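Local coordinates for saframycin Mx1 synthetase B (Legionella pneumophila subsp. pneumophila, PDB 3KXW), which belongs to the ANL superfamily of AMP-binding enzymes and is a fatty acid AMP ligase by name and family, at residues L250-T262 and E281-T293. Residues are numbered along the deposited sequence; the frame is centred on the assembly and turned at random.
Sequences LSWLKHITKYKAT and EKKEGLDLSSWVT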
ATOM      1  N   LEU A 250     -11.190   0.159 -15.385  1.00 16.84           N
ATOM      2  CA  LEU A 250     -11.978  -0.945 -15.914  1.00 17.96           C
ATOM      3  C   LEU A 250     -11.123  -2.195 -16.096  1.00 16.72           C
ATOM      4  O   LEU A 250     -11.622  -3.316 -15.936  1.00 16.56           O
ATOM      5  CB  LEU A 250     -12.609  -0.570 -17.256  1.00 18.52           C
ATOM      6  CG  LEU A 250     -13.292  -1.726 -17.974  1.00 20.02           C
ATOM      7  CD1 LEU A 250     -14.456  -2.219 -17.154  1.00 17.17           C
ATOM      8  CD2 LEU A 250     -13.753  -1.251 -19.346  1.00 22.83           C
ATOM      9  N   SER A 251      -9.846  -2.026 -16.435  1.00 16.16           N
ATOM     10  CA  SER A 251      -9.011  -3.208 -16.681  1.00 16.42           C
ATOM     11  C   SER A 251      -8.884  -4.101 -15.438  1.00 16.13           C
ATOM     12  O   SER A 251      -8.754  -5.314 -15.553  1.00 14.78           O
ATOM     13  CB  SER A 251      -7.644  -2.859 -17.278  1.00 17.96           C
ATOM     14  OG  SER A 251      -6.836  -2.206 -16.324  1.00 19.43           O
ATOM     15  N   TRP A 252      -8.955  -3.512 -14.250  1.00 15.25           N
ATOM     16  CA  TRP A 252      -8.975  -4.327 -13.030  1.00 14.00           C
ATOM     17  C   TRP A 252     -10.126  -5.338 -13.063  1.00 14.86           C
ATOM     18  O   TRP A 252      -9.951  -6.521 -12.768  1.00 13.54           O
ATOM     19  CB  TRP A 252      -9.135  -3.428 -11.808  1.00 14.60           C
ATOM     20  CG  TRP A 252      -9.038  -4.114 -10.448  1.00 12.53           C
ATOM     21  CD1 TRP A 252      -8.505  -5.336 -10.169  1.00 12.54           C
ATOM     22  CD2 TRP A 252      -9.430  -3.548  -9.193  1.00 12.41           C
ATOM     23  NE1 TRP A 252      -8.561  -5.580  -8.811  1.00 11.74           N
ATOM     24  CE2 TRP A 252      -9.114  -4.491  -8.189  1.00 11.34           C
ATOM     25  CE3 TRP A 252     -10.003  -2.324  -8.818  1.00 13.41           C
ATOM     26  CZ2 TRP A 252      -9.368  -4.259  -6.827  1.00 12.95           C
ATOM     27  CZ3 TRP A 252     -10.276  -2.097  -7.458  1.00 12.50           C
ATOM     28  CH2 TRP A 252      -9.951  -3.065  -6.478  1.00 12.94           C
ATOM     29  N   LEU A 253     -11.310  -4.856 -13.402  1.00 14.57           N
ATOM     30  CA  LEU A 253     -12.511  -5.691 -13.362  1.00 14.83           C
ATOM     31  C   LEU A 253     -12.573  -6.625 -14.574  1.00 15.40           C
ATOM     32  O   LEU A 253     -13.040  -7.760 -14.467  1.00 16.81           O
ATOM     33  CB  LEU A 253     -13.771  -4.825 -13.233  1.00 15.78           C
ATOM     34  CG  LEU A 253     -13.694  -3.736 -12.156  1.00 16.96           C
ATOM     35  CD1 LEU A 253     -15.019  -2.972 -12.132  1.00 15.92           C
ATOM     36  CD2 LEU A 253     -13.389  -4.294 -10.759  1.00 16.17           C
ATOM     37  N   LYS A 254     -12.084  -6.158 -15.720  1.00 16.53           N
ATOM     38  CA  LYS A 254     -11.905  -7.041 -16.883  1.00 18.47           C
ATOM     39  C   LYS A 254     -10.974  -8.222 -16.593  1.00 17.01           C
ATOM     40  O   LYS A 254     -11.277  -9.378 -16.943  1.00 16.08           O
ATOM     41  CB  LYS A 254     -11.363  -6.280 -18.090  1.00 18.76           C
ATOM     42  CG  LYS A 254     -12.408  -5.489 -18.836  1.00 23.17           C
ATOM     43  CD  LYS A 254     -11.818  -5.018 -20.182  1.00 29.99           C
ATOM     44  CE  LYS A 254     -12.844  -4.282 -21.039  1.00 33.78           C
ATOM     45  NZ  LYS A 254     -12.246  -3.783 -22.324  1.00 37.42           N
ATOM     46  N   HIS A 255      -9.838  -7.952 -15.968  1.00 15.74           N
ATOM     47  CA  HIS A 255      -8.929  -9.058 -15.641  1.00 15.51           C
ATOM     48  C   HIS A 255      -9.496 -10.000 -14.592  1.00 15.59           C
ATOM     49  O   HIS A 255      -9.298 -11.209 -14.689  1.00 14.99           O
ATOM     50  CB  HIS A 255      -7.546  -8.555 -15.237  1.00 16.18           C
ATOM     51  CG  HIS A 255      -6.793  -7.968 -16.382  1.00 16.29           C
ATOM     52  ND1 HIS A 255      -5.929  -6.905 -16.254  1.00 19.51           N
ATOM     53  CD2 HIS A 255      -6.808  -8.287 -17.696  1.00 17.95           C
ATOM     54  CE1 HIS A 255      -5.422  -6.608 -17.438  1.00 17.65           C
ATOM     55  NE2 HIS A 255      -5.936  -7.434 -18.327  1.00 22.29           N
ATOM     56  N   ILE A 256     -10.188  -9.457 -13.593  1.00 13.43           N
ATOM     57  CA  ILE A 256     -10.805 -10.298 -12.587  1.00 12.86           C
ATOM     58  C   ILE A 256     -11.754 -11.239 -13.303  1.00 16.11           C
ATOM     59  O   ILE A 256     -11.849 -12.436 -12.973  1.00 15.72           O
ATOM     60  CB  ILE A 256     -11.557  -9.458 -11.519  1.00 14.94           C
ATOM     61  CG1 ILE A 256     -10.537  -8.829 -10.533  1.00 13.15           C
ATOM     62  CG2 ILE A 256     -12.598 -10.304 -10.795  1.00 15.10           C
ATOM     63  CD1 ILE A 256     -11.173  -7.813  -9.517  1.00 14.36           C
ATOM     64  N   THR A 257     -12.444 -10.685 -14.297  1.00 16.04           N
ATOM     65  CA  THR A 257     -13.411 -11.433 -15.081  1.00 16.07           C
ATOM     66  C   THR A 257     -12.725 -12.545 -15.883  1.00 17.56           C
ATOM     67  O   THR A 257     -13.117 -13.718 -15.803  1.00 17.17           O
ATOM     68  CB  THR A 257     -14.162 -10.503 -16.061  1.00 15.98           C
ATOM     69  OG1 THR A 257     -14.992  -9.585 -15.322  1.00 14.48           O
ATOM     70  CG2 THR A 257     -15.038 -11.341 -17.018  1.00 19.04           C
ATOM     71  N   LYS A 258     -11.722 -12.154 -16.665  1.00 17.03           N
ATOM     72  CA  LYS A 258     -11.005 -13.062 -17.552  1.00 17.90           C
ATOM     73  C   LYS A 258     -10.337 -14.206 -16.801  1.00 19.18           C
ATOM     74  O   LYS A 258     -10.450 -15.353 -17.202  1.00 17.70           O
ATOM     75  CB  LYS A 258      -9.960 -12.305 -18.360  1.00 18.57           C
ATOM     76  CG  LYS A 258      -9.214 -13.160 -19.396  1.00 23.88           C
ATOM     77  CD  LYS A 258      -8.275 -12.299 -20.235  1.00 26.61           C
ATOM     78  CE  LYS A 258      -7.407 -13.150 -21.147  1.00 31.83           C
ATOM     79  NZ  LYS A 258      -6.643 -12.286 -22.085  1.00 31.61           N
ATOM     80  N   TYR A 259      -9.682 -13.884 -15.689  1.00 17.13           N
ATOM     81  CA  TYR A 259      -8.855 -14.849 -14.975  1.00 17.42           C
ATOM     82  C   TYR A 259      -9.586 -15.539 -13.828  1.00 16.84           C
ATOM     83  O   TYR A 259      -8.993 -16.331 -13.093  1.00 18.51           O
ATOM     84  CB  TYR A 259      -7.563 -14.162 -14.487  1.00 15.95           C
ATOM     85  CG  TYR A 259      -6.653 -13.797 -15.646  1.00 18.85           C
ATOM     86  CD1 TYR A 259      -5.803 -14.741 -16.206  1.00 21.56           C
ATOM     87  CD2 TYR A 259      -6.675 -12.528 -16.204  1.00 16.89           C
ATOM     88  CE1 TYR A 259      -4.983 -14.421 -17.283  1.00 22.16           C
ATOM     89  CE2 TYR A 259      -5.857 -12.200 -17.294  1.00 19.27           C
ATOM     90  CZ  TYR A 259      -5.021 -13.164 -17.827  1.00 24.44           C
ATOM     91  OH  TYR A 259      -4.188 -12.859 -18.892  1.00 27.01           O
ATOM     92  N   LYS A 260     -10.876 -15.239 -13.688  1.00 17.51           N
ATOM     93  CA  LYS A 260     -11.677 -15.745 -12.581  1.00 17.80           C
ATOM     94  C   LYS A 260     -10.952 -15.595 -11.259  1.00 15.83           C
ATOM     95  O   LYS A 260     -10.866 -16.532 -10.477  1.00 15.44           O
ATOM     96  CB  LYS A 260     -12.085 -17.203 -12.818  1.00 21.15           C
ATOM     97  CG  LYS A 260     -13.234 -17.309 -13.787  1.00 23.67           C
ATOM     98  CD  LYS A 260     -13.323 -18.672 -14.399  1.00 25.03           C
ATOM     99  CE  LYS A 260     -14.479 -18.708 -15.378  1.00 27.38           C
ATOM    100  NZ  LYS A 260     -15.738 -18.773 -14.597  1.00 32.38           N
ATOM    101  N   ALA A 261     -10.444 -14.400 -10.999  1.00 14.70           N
ATOM    102  CA  ALA A 261      -9.799 -14.147  -9.728  1.00 13.45           C
ATOM    103  C   ALA A 261     -10.817 -14.253  -8.608  1.00 13.72           C
ATOM    104  O   ALA A 261     -11.997 -13.876  -8.762  1.00 13.54           O
ATOM    105  CB  ALA A 261      -9.114 -12.738  -9.724  1.00 13.23           C
ATOM    106  N   THR A 262     -10.369 -14.769  -7.471  1.00 12.49           N
ATOM    107  CA  THR A 262     -11.240 -14.967  -6.323  1.00 13.47           C
ATOM    108  C   THR A 262     -10.938 -13.957  -5.213  1.00 13.01           C
ATOM    109  O   THR A 262     -11.821 -13.584  -4.411  1.00 13.12           O
ATOM    110  CB  THR A 262     -11.130 -16.431  -5.758  1.00 15.07           C
ATOM    111  OG1 THR A 262      -9.831 -16.650  -5.204  1.00 13.23           O
ATOM    112  CG2 THR A 262     -11.343 -17.454  -6.872  1.00 14.46           C
ATOM    113  N   GLU A 281     -21.970   2.034 -19.890  1.00 26.54           N
ATOM    114  CA  GLU A 281     -21.880   1.239 -21.110  1.00 26.03           C
ATOM    115  C   GLU A 281     -20.574   0.449 -21.199  1.00 26.87           C
ATOM    116  O   GLU A 281     -20.483  -0.576 -21.884  1.00 25.92           O
ATOM    117  CB  GLU A 281     -22.099   2.110 -22.354  1.00 31.02           C
ATOM    118  CG  GLU A 281     -21.070   3.201 -22.536  1.00 31.00           C
ATOM    119  CD  GLU A 281     -21.418   4.485 -21.795  1.00 33.88           C
ATOM    120  OE1 GLU A 281     -22.409   4.511 -21.006  1.00 35.39           O
ATOM    121  OE2 GLU A 281     -20.689   5.484 -22.019  1.00 39.59           O
ATOM    122  N   LYS A 282     -19.563   0.910 -20.479  1.00 25.39           N
ATOM    123  CA  LYS A 282     -18.274   0.233 -20.499  1.00 23.88           C
ATOM    124  C   LYS A 282     -18.240  -1.004 -19.594  1.00 24.13           C
ATOM    125  O   LYS A 282     -17.279  -1.772 -19.641  1.00 23.67           O
ATOM    126  CB  LYS A 282     -17.161   1.208 -20.112  1.00 26.77           C
ATOM    127  CG  LYS A 282     -16.941   2.325 -21.132  1.00 27.42           C
ATOM    128  CD  LYS A 282     -16.444   1.759 -22.447  1.00 31.63           C
ATOM    129  CE  LYS A 282     -16.197   2.857 -23.474  1.00 34.99           C
ATOM    130  NZ  LYS A 282     -15.852   2.276 -24.811  1.00 43.29           N
ATOM    131  N   LYS A 283     -19.288  -1.201 -18.794  1.00 21.64           N
ATOM    132  CA  LYS A 283     -19.385  -2.365 -17.903  1.00 21.32           C
ATOM    133  C   LYS A 283     -19.785  -3.640 -18.648  1.00 22.91           C
ATOM    134  O   LYS A 283     -19.657  -4.747 -18.117  1.00 21.95           O
ATOM    135  CB  LYS A 283     -20.402  -2.124 -16.790  1.00 21.61           C
ATOM    136  CG  LYS A 283     -20.168  -0.856 -15.951  1.00 23.22           C
ATOM    137  CD  LYS A 283     -21.284  -0.644 -14.953  1.00 22.20           C
ATOM    138  CE  LYS A 283     -21.078   0.653 -14.148  1.00 23.60           C
ATOM    139  NZ  LYS A 283     -22.258   0.886 -13.267  1.00 25.04           N
ATOM    140  N   GLU A 284     -20.297  -3.484 -19.863  1.00 25.64           N
ATOM    141  CA  GLU A 284     -20.738  -4.637 -20.650  1.00 25.95           C
ATOM    142  C   GLU A 284     -19.586  -5.624 -20.823  1.00 22.98           C
ATOM    143  O   GLU A 284     -18.485  -5.240 -21.192  1.00 23.62           O
ATOM    144  CB  GLU A 284     -21.287  -4.181 -22.012  1.00 29.08           C
ATOM    145  CG  GLU A 284     -22.418  -5.078 -22.517  1.00 32.26           C
ATOM    146  CD  GLU A 284     -23.075  -4.607 -23.826  1.00 35.85           C
ATOM    147  OE1 GLU A 284     -23.039  -3.393 -24.150  1.00 35.43           O
ATOM    148  OE2 GLU A 284     -23.643  -5.479 -24.534  1.00 34.95           O
ATOM    149  N   GLY A 285     -19.822  -6.895 -20.526  1.00 21.92           N
ATOM    150  CA  GLY A 285     -18.740  -7.859 -20.584  1.00 21.38           C
ATOM    151  C   GLY A 285     -18.153  -8.279 -19.237  1.00 21.29           C
ATOM    152  O   GLY A 285     -17.440  -9.275 -19.169  1.00 19.97           O
ATOM    153  N   LEU A 286     -18.435  -7.540 -18.161  1.00 18.44           N
ATOM    154  CA  LEU A 286     -17.912  -7.932 -16.850  1.00 18.34           C
ATOM    155  C   LEU A 286     -18.670  -9.127 -16.290  1.00 18.74           C
ATOM    156  O   LEU A 286     -19.833  -9.311 -16.587  1.00 20.98           O
ATOM    157  CB  LEU A 286     -18.005  -6.774 -15.853  1.00 17.74           C
ATOM    158  CG  LEU A 286     -17.161  -5.547 -16.165  1.00 15.69           C
ATOM    159  CD1 LEU A 286     -17.393  -4.469 -15.093  1.00 17.30           C
ATOM    160  CD2 LEU A 286     -15.682  -5.920 -16.275  1.00 15.51           C
ATOM    161  N   ASP A 287     -17.995  -9.924 -15.470  1.00 17.26           N
ATOM    162  CA  ASP A 287     -18.617 -10.983 -14.686  1.00 19.08           C
ATOM    163  C   ASP A 287     -17.745 -11.168 -13.464  1.00 18.15           C
ATOM    164  O   ASP A 287     -16.669 -11.747 -13.550  1.00 17.78           O
ATOM    165  CB  ASP A 287     -18.677 -12.297 -15.458  1.00 19.68           C
ATOM    166  CG  ASP A 287     -19.184 -13.460 -14.601  1.00 21.55           C
ATOM    167  OD1 ASP A 287     -19.624 -13.247 -13.450  1.00 21.70           O
ATOM    168  OD2 ASP A 287     -19.171 -14.601 -15.094  1.00 25.19           O
ATOM    169  N   LEU A 288     -18.221 -10.676 -12.330  1.00 17.38           N
ATOM    170  CA  LEU A 288     -17.408 -10.619 -11.132  1.00 17.51           C
ATOM    171  C   LEU A 288     -17.841 -11.673 -10.124  1.00 17.36           C
ATOM    172  O   LEU A 288     -17.521 -11.575  -8.938  1.00 16.97           O
ATOM    173  CB  LEU A 288     -17.504  -9.211 -10.511  1.00 18.49           C
ATOM    174  CG  LEU A 288     -17.047  -8.086 -11.456  1.00 17.08           C
ATOM    175  CD1 LEU A 288     -17.373  -6.681 -10.879  1.00 18.29           C
ATOM    176  CD2 LEU A 288     -15.568  -8.208 -11.877  1.00 16.56           C
ATOM    177  N   SER A 289     -18.587 -12.682 -10.583  1.00 17.98           N
ATOM    178  CA  SER A 289     -19.080 -13.709  -9.657  1.00 18.58           C
ATOM    179  C   SER A 289     -17.975 -14.516  -8.969  1.00 16.25           C
ATOM    180  O   SER A 289     -18.190 -15.017  -7.876  1.00 18.64           O
ATOM    181  CB  SER A 289     -20.076 -14.663 -10.345  1.00 20.25           C
ATOM    182  OG  SER A 289     -19.519 -15.178 -11.545  1.00 21.63           O
ATOM    183  N   SER A 290     -16.817 -14.660  -9.611  1.00 16.99           N
ATOM    184  CA  SER A 290     -15.698 -15.405  -9.025  1.00 18.60           C
ATOM    185  C   SER A 290     -15.088 -14.690  -7.821  1.00 16.44           C
ATOM    186  O   SER A 290     -14.426 -15.316  -6.979  1.00 14.64           O
ATOM    187  CB  SER A 290     -14.581 -15.663 -10.063  1.00 17.26           C
ATOM    188  OG  SER A 290     -13.897 -14.468 -10.458  1.00 17.48           O
ATOM    189  N   TRP A 291     -15.296 -13.374  -7.772  1.00 15.02           N
ATOM    190  CA  TRP A 291     -14.605 -12.473  -6.844  1.00 14.77           C
ATOM    191  C   TRP A 291     -15.269 -12.521  -5.462  1.00 14.73           C
ATOM    192  O   TRP A 291     -16.188 -11.760  -5.183  1.00 17.81           O
ATOM    193  CB  TRP A 291     -14.622 -11.049  -7.432  1.00 13.37           C
ATOM    194  CG  TRP A 291     -13.724 -10.044  -6.742  1.00 13.59           C
ATOM    195  CD1 TRP A 291     -12.768 -10.292  -5.792  1.00 12.95           C
ATOM    196  CD2 TRP A 291     -13.688  -8.634  -6.987  1.00 12.82           C
ATOM    197  NE1 TRP A 291     -12.157  -9.105  -5.417  1.00 12.07           N
ATOM    198  CE2 TRP A 291     -12.703  -8.082  -6.141  1.00 13.34           C
ATOM    199  CE3 TRP A 291     -14.407  -7.782  -7.831  1.00 13.75           C
ATOM    200  CZ2 TRP A 291     -12.411  -6.712  -6.128  1.00 12.68           C
ATOM    201  CZ3 TRP A 291     -14.123  -6.430  -7.813  1.00 13.29           C
ATOM    202  CH2 TRP A 291     -13.130  -5.907  -6.976  1.00 13.17           C
ATOM    203  N   VAL A 292     -14.823 -13.442  -4.613  1.00 13.44           N
ATOM    204  CA  VAL A 292     -15.492 -13.678  -3.330  1.00 15.08           C
ATOM    205  C   VAL A 292     -14.903 -12.924  -2.148  1.00 15.97           C
ATOM    206  O   VAL A 292     -15.556 -12.811  -1.119  1.00 15.72           O
ATOM    207  CB  VAL A 292     -15.575 -15.189  -2.977  1.00 18.77           C
ATOM    208  CG1 VAL A 292     -16.327 -15.942  -4.056  1.00 18.72           C
ATOM    209  CG2 VAL A 292     -14.171 -15.788  -2.731  1.00 17.06           C
ATOM    210  N   THR A 293     -13.688 -12.396  -2.310  1.00 14.11           N
ATOM    211  CA  THR A 293     -13.058 -11.581  -1.275  1.00 14.10           C
ATOM    212  C   THR A 293     -12.470 -10.330  -1.907  1.00 13.53           C
ATOM    213  O   THR A 293     -11.443 -10.388  -2.594  1.00 12.90           O
ATOM    214  CB  THR A 293     -11.939 -12.325  -0.555  1.00 15.93           C
ATOM    215  OG1 THR A 293     -12.464 -13.522   0.010  1.00 18.13           O
ATOM    216  CG2 THR A 293     -11.345 -11.453   0.567  1.00 16.39           C
TER
HETATM  217  O   HOH W   1     -16.797 -16.348 -12.946  1.00 26.77           O
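Ile256 lays its CD1 over one face of the Trp291 indole, 3.4 Å from the centroid of the six-membered ring and almost on its normal. The same indole turns an edge toward the face of Trp252, in a T-shaped pair with planes at 61°. Leu253 CD2 meets Trp291 CZ3 at 3.7 Å. Leu286 CD2 packs on Leu253 CB and on the backbone where Leu253 joins Lys254.

Polar bonds flank this apolar seam. Thr257 OG1 accepts a nearly straight bond from Asp287 N (3.0 Å, 176°). It donates to Leu253 O, one turn back. Its chi1 of -67° sets OG1 beside its own backbone N, within reach of Leu253 O. Ser290 OG donates to Ala261 O at 2.6 Å, from above the carbonyl plane. Thr293 N binds Thr262 O at 3.1 Å, and Val292 N adds a weak bond to that oxygen.

In the second shell, Ser264 OG binds Trp252 NE1, and Ser264 O accepts from Trp291 NE1. Phe313 of helix 303-313 packs against Leu253, Leu286 and Leu288. A Schellman motif at Lys260 turns the chain toward strand 263-266, parallel to strand 293-296. This is helix-on-loop packing at the edge of a mixed sheet of this AMP-binding enzyme.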